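Local coordinates for Esterase/lipase-like protein (Caldicellulosiruptor lactoaceticus 6A, PDB 6A6O) that hydrolyses both acetyl esters and beta-1,4-xylosides, combining acetyl esterase and beta-xylosidase activities, at residues Q95-K98 with H99-L103; D261-Y264 with V265-W268. All coordinates share one frame; numbering follows the deposited sequence.

Interaction 1 of 2, residues Q95-K98 with H99-L103; sequences QPYK and HPAPL
Lys98 and Ala101 are joined across a tight turn by one backbone hydrogen bond, Ala101 N to Lys98 O at 2.9 Å. The N-H reaches a lone pair of the oxygen in the carbonyl plane, with an N-H...O angle of 149°. Two carbons also crowd this oxygen, Ala101 CB at 3.3 Å and Pro102 CD at 3.4 Å from Lys98 O; Pro100 N is near but has no hydrogen to give.

The cis peptide before Pro100 folds the chain back far enough for this bond to close, and the backbone angles of His99 and Pro100 fit a type VIa turn. His99 has CG anti to the backbone N (chi1 172°), which turns its imidazole back towards the proline that follows; Pro100 CB sits over the centre of one face of this ring, 3.5 Å above its plane. On the Tyr97 side the contact is apolar, Tyr97 CD1 meeting the Ala101 methyl CB at 4.1 Å.

Further out, Tyr97 OH is hydrogen-bonded to Asp34 N and its ring has a cation-pi contact with Arg93, contacts that probably hold in place the aromatic that meets Ala101. His99 and Pro102 lean on Leu188 of helix 182-189, and His99 also shares a backbone hydrogen bond with Leu188.

Pro100 is the N-cap of helix 101-115. The turn thus satisfies the N-H of the first helical residue with the carbonyl of Lys98, while Pro102, inside the first turn, brings no N-H in need of an acceptor.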
loop_
_atom_site.group_PDB
_atom_site.type_symbol
_atom_site.label_atom_id
_atom_site.label_comp_id
_atom_site.label_asym_id
_atom_site.label_seq_id
_atom_site.Cartn_x
_atom_site.Cartn_y
_atom_site.Cartn_z
ATOM N N GLN A 95 10.154 -9.181 -8.912
ATOM C CA GLN A 95 10.832 -9.847 -10.017
ATOM C C GLN A 95 11.702 -10.990 -9.492
ATOM O O GLN A 95 12.430 -10.806 -8.511
ATOM C CB GLN A 95 11.694 -8.829 -10.766
ATOM C CG GLN A 95 12.191 -9.260 -12.132
ATOM C CD GLN A 95 12.945 -8.148 -12.837
ATOM O OE1 GLN A 95 14.023 -7.737 -12.398
ATOM N NE2 GLN A 95 12.375 -7.644 -13.922
ATOM N N PRO A 96 11.682 -12.177 -10.132
ATOM C CA PRO A 96 11.060 -12.483 -11.425
ATOM C C PRO A 96 9.571 -12.781 -11.387
ATOM O O PRO A 96 9.014 -13.152 -12.416
ATOM C CB PRO A 96 11.832 -13.729 -11.888
ATOM C CG PRO A 96 12.189 -14.414 -10.635
ATOM C CD PRO A 96 12.430 -13.334 -9.603
ATOM N N TYR A 97 8.927 -12.659 -10.232
ATOM C CA TYR A 97 7.477 -12.720 -10.251
ATOM C C TYR A 97 6.939 -11.537 -11.052
ATOM O O TYR A 97 7.596 -10.501 -11.194
ATOM C CB TYR A 97 6.901 -12.703 -8.837
ATOM C CG TYR A 97 7.015 -14.014 -8.081
ATOM C CD1 TYR A 97 6.100 -15.038 -8.284
ATOM C CD2 TYR A 97 8.026 -14.213 -7.150
ATOM C CE1 TYR A 97 6.190 -16.235 -7.580
ATOM C CE2 TYR A 97 8.126 -15.405 -6.441
ATOM C CZ TYR A 97 7.207 -16.407 -6.663
ATOM O OH TYR A 97 7.299 -17.586 -5.962
ATOM N N LYS A 98 5.741 -11.718 -11.601
ATOM C CA LYS A 98 5.070 -10.701 -12.399
ATOM C C LYS A 98 3.634 -10.559 -11.918
ATOM O O LYS A 98 3.149 -11.344 -11.096
ATOM C CB LYS A 98 5.079 -11.059 -13.893
ATOM C CG LYS A 98 6.434 -10.913 -14.537
ATOM C CD LYS A 98 6.365 -11.117 -16.030
ATOM C CE LYS A 98 7.624 -10.578 -16.675
ATOM N NZ LYS A 98 8.835 -10.940 -15.879
ATOM N N HIS A 99 2.951 -9.555 -12.457
ATOM C CA HIS A 99 1.512 -9.460 -12.276
ATOM C C HIS A 99 0.864 -10.800 -12.617
ATOM O O HIS A 99 1.252 -11.433 -13.610
ATOM C CB HIS A 99 0.943 -8.358 -13.177
ATOM C CG HIS A 99 -0.551 -8.315 -13.201
ATOM N ND1 HIS A 99 -1.295 -7.721 -12.204
ATOM C CD2 HIS A 99 -1.442 -8.811 -14.090
ATOM C CE1 HIS A 99 -2.581 -7.843 -12.485
ATOM N NE2 HIS A 99 -2.695 -8.499 -13.623
ATOM N N PRO A 100 -0.139 -11.258 -11.842
ATOM C CA PRO A 100 -0.740 -10.542 -10.716
ATOM C C PRO A 100 -0.226 -10.927 -9.336
ATOM O O PRO A 100 -0.928 -10.637 -8.360
ATOM C CB PRO A 100 -2.210 -10.921 -10.827
ATOM C CG PRO A 100 -2.166 -12.330 -11.327
ATOM C CD PRO A 100 -0.961 -12.420 -12.237
ATOM N N ALA A 101 0.947 -11.554 -9.250
ATOM C CA ALA A 101 1.426 -12.018 -7.945
ATOM C C ALA A 101 1.487 -10.903 -6.904
ATOM O O ALA A 101 0.968 -11.106 -5.791
ATOM C CB ALA A 101 2.784 -12.710 -8.096
ATOM N N PRO A 102 2.091 -9.736 -7.163
ATOM C CA PRO A 102 2.126 -8.717 -6.098
ATOM C C PRO A 102 0.741 -8.293 -5.650
ATOM O O PRO A 102 0.518 -8.112 -4.448
ATOM C CB PRO A 102 2.913 -7.560 -6.732
ATOM C CG PRO A 102 3.726 -8.210 -7.812
ATOM C CD PRO A 102 2.832 -9.290 -8.356
ATOM N N LEU A 103 -0.206 -8.147 -6.585
ATOM C CA LEU A 103 -1.547 -7.723 -6.204
ATOM C C LEU A 103 -2.256 -8.802 -5.394
ATOM O O LEU A 103 -2.998 -8.497 -4.457
ATOM C CB LEU A 103 -2.358 -7.354 -7.452
ATOM C CG LEU A 103 -3.800 -6.882 -7.228
ATOM C CD1 LEU A 103 -3.848 -5.726 -6.241
ATOM C CD2 LEU A 103 -4.471 -6.495 -8.563
#

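Interaction 2 of 2, residues D261-Y264 with V265-W268; sequences DTLY and VKEW
Thr262 packs hard against Val265 where the chain turns towards helix 268-278. The threonine methyl CG2, anti to its backbone N, is driven to 3.4 Å from Val265 CB, and Val265 CG2 lies at 3.5 Å from the same methyl, both closer than usual for carbons. The two side chains cross obliquely, and both also touch Leu256, which backs this flank.

The backbone beneath is equally compact. Val265 N makes a weak bond to Thr262 O, and with the backbone angles of Leu263 and Tyr264, the latter at a positive phi (64°), this fits a type II beta-turn over Thr262-Val265. Lys266 N donates to the same oxygen at 2.9 Å, nearly along the C=O axis, and closes a wider alpha-turn. Val265 N also makes a short but weak bond to Leu263 O. Lys266 CG lies between the backbone N and the carbonyl carbon (chi1 66°), which brings it to 3.2 Å from Thr262 O.

The opposite flank is looser. Leu263 CG sits over the centre of one face of the Tyr264 ring, while Lys266 CE comes no nearer to Leu263 than 4.2 Å, at Leu263 CA. A water accepts from Tyr264 N at 2.9 Å and gives a weak bond to Glu267 OE2. Replacing Lys266 by an alanine removes every methylene beyond CB, and would probably leave the Thr262 carbonyl more open to water and a gap beside Leu263.

Trp268 follows, its NE1 bonded to Gly257 O and its indole stacked on Trp217. The arrangement is a turn leading from the loop after strand 244-249 into the C-terminal helix, the closing segment of an alpha/beta-hydrolase fold.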
loop_
_atom_site.group_PDB
_atom_site.type_symbol
_atom_site.label_atom_id
_atom_site.label_comp_id
_atom_site.label_asym_id
_atom_site.label_seq_id
_atom_site.Cartn_x
_atom_site.Cartn_y
_atom_site.Cartn_z
ATOM N N ASP A 261 14.895 14.849 6.862
ATOM C CA ASP A 261 15.943 15.861 6.784
ATOM C C ASP A 261 15.730 16.858 5.649
ATOM O O ASP A 261 16.618 17.675 5.380
ATOM C CB ASP A 261 17.311 15.190 6.636
ATOM C CG ASP A 261 17.598 14.191 7.751
ATOM O OD1 ASP A 261 17.349 14.527 8.927
ATOM O OD2 ASP A 261 18.083 13.075 7.455
ATOM N N THR A 262 14.579 16.824 4.987
ATOM C CA THR A 262 14.333 17.630 3.798
ATOM C C THR A 262 13.429 18.789 4.183
ATOM O O THR A 262 12.256 18.578 4.507
ATOM C CB THR A 262 13.689 16.798 2.690
ATOM O OG1 THR A 262 14.491 15.642 2.423
ATOM C CG2 THR A 262 13.562 17.622 1.413
ATOM N N LEU A 263 13.971 20.007 4.155
ATOM C CA LEU A 263 13.167 21.186 4.452
ATOM C C LEU A 263 11.908 21.207 3.587
ATOM O O LEU A 263 11.940 20.839 2.407
ATOM C CB LEU A 263 13.994 22.453 4.219
ATOM C CG LEU A 263 13.655 23.697 5.039
ATOM C CD1 LEU A 263 13.702 23.388 6.523
ATOM C CD2 LEU A 263 14.635 24.810 4.691
ATOM N N TYR A 264 10.796 21.620 4.204
ATOM C CA TYR A 264 9.480 21.767 3.580
ATOM C C TYR A 264 8.840 20.484 3.063
ATOM O O TYR A 264 7.614 20.365 3.062
ATOM C CB TYR A 264 9.569 22.599 2.299
ATOM C CG TYR A 264 10.409 23.838 2.482
ATOM C CD1 TYR A 264 10.077 24.789 3.444
ATOM C CD2 TYR A 264 11.552 24.034 1.727
ATOM C CE1 TYR A 264 10.865 25.918 3.628
ATOM C CE2 TYR A 264 12.338 25.160 1.902
ATOM C CZ TYR A 264 11.990 26.092 2.845
ATOM O OH TYR A 264 12.778 27.209 3.007
ATOM N N VAL A 265 9.664 19.508 2.696
ATOM C CA VAL A 265 9.163 18.222 2.224
ATOM C C VAL A 265 8.850 17.318 3.418
ATOM O O VAL A 265 8.047 16.390 3.318
ATOM C CB VAL A 265 10.179 17.519 1.307
ATOM C CG1 VAL A 265 9.674 16.139 0.914
ATOM C CG2 VAL A 265 10.453 18.365 0.073
ATOM N N LYS A 266 9.521 17.578 4.536
ATOM C CA LYS A 266 9.326 16.793 5.748
ATOM C C LYS A 266 8.035 17.188 6.453
ATOM O O LYS A 266 7.753 16.728 7.559
ATOM C CB LYS A 266 10.516 16.965 6.694
ATOM C CG LYS A 266 10.668 18.371 7.252
ATOM C CD LYS A 266 11.615 18.395 8.439
ATOM C CE LYS A 266 12.800 19.312 8.181
ATOM N NZ LYS A 266 13.276 19.968 9.431
ATOM N N GLU A 267 7.255 18.044 5.803
ATOM C CA GLU A 267 5.992 18.504 6.363
ATOM C C GLU A 267 4.835 17.626 5.903
ATOM O O GLU A 267 3.677 17.903 6.216
ATOM C CB GLU A 267 5.733 19.960 5.973
ATOM C CG GLU A 267 6.608 20.965 6.707
ATOM C CD GLU A 267 6.611 20.748 8.207
ATOM O OE1 GLU A 267 5.527 20.495 8.775
ATOM O OE2 GLU A 267 7.697 20.830 8.818
ATOM N N TRP A 268 5.147 16.567 5.161
ATOM C CA TRP A 268 4.103 15.667 4.675
ATOM C C TRP A 268 3.621 14.715 5.764
ATOM O O TRP A 268 2.428 14.390 5.820
ATOM C CB TRP A 268 4.584 14.903 3.439
ATOM C CG TRP A 268 5.381 13.627 3.644
ATOM C CD1 TRP A 268 6.740 13.471 3.482
ATOM C CD2 TRP A 268 4.866 12.323 3.964
ATOM N NE1 TRP A 268 7.093 12.157 3.701
ATOM C CE2 TRP A 268 5.966 11.433 3.995
ATOM C CE3 TRP A 268 3.582 11.820 4.224
ATOM C CZ2 TRP A 268 5.825 10.069 4.281
ATOM C CZ3 TRP A 268 3.444 10.451 4.517
ATOM C CH2 TRP A 268 4.560 9.601 4.543
HETATM O O HOH W 1 10.121 22.228 6.936
#

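How the interactions relate
Both interactions are turns that lead the chain into a helix, yet they share no element: interaction 1 opens helix 101-115, interaction 2 the last helix, 268-278. They lie on opposite sides of the chain's centre, with their own centres about 33 Å apart. Residues 95-103 are partly buried, and prolines and a cis peptide shape the turn, leaving a single bond across it. Residues 261-268 form a surface contact further from the centre, where several backbone bonds, some weak, and a bridging water do that work without prolines. Apolar contact is slight in interaction 1, whereas interaction 2 has a threonine methyl packed on a valine more closely than usual for carbons.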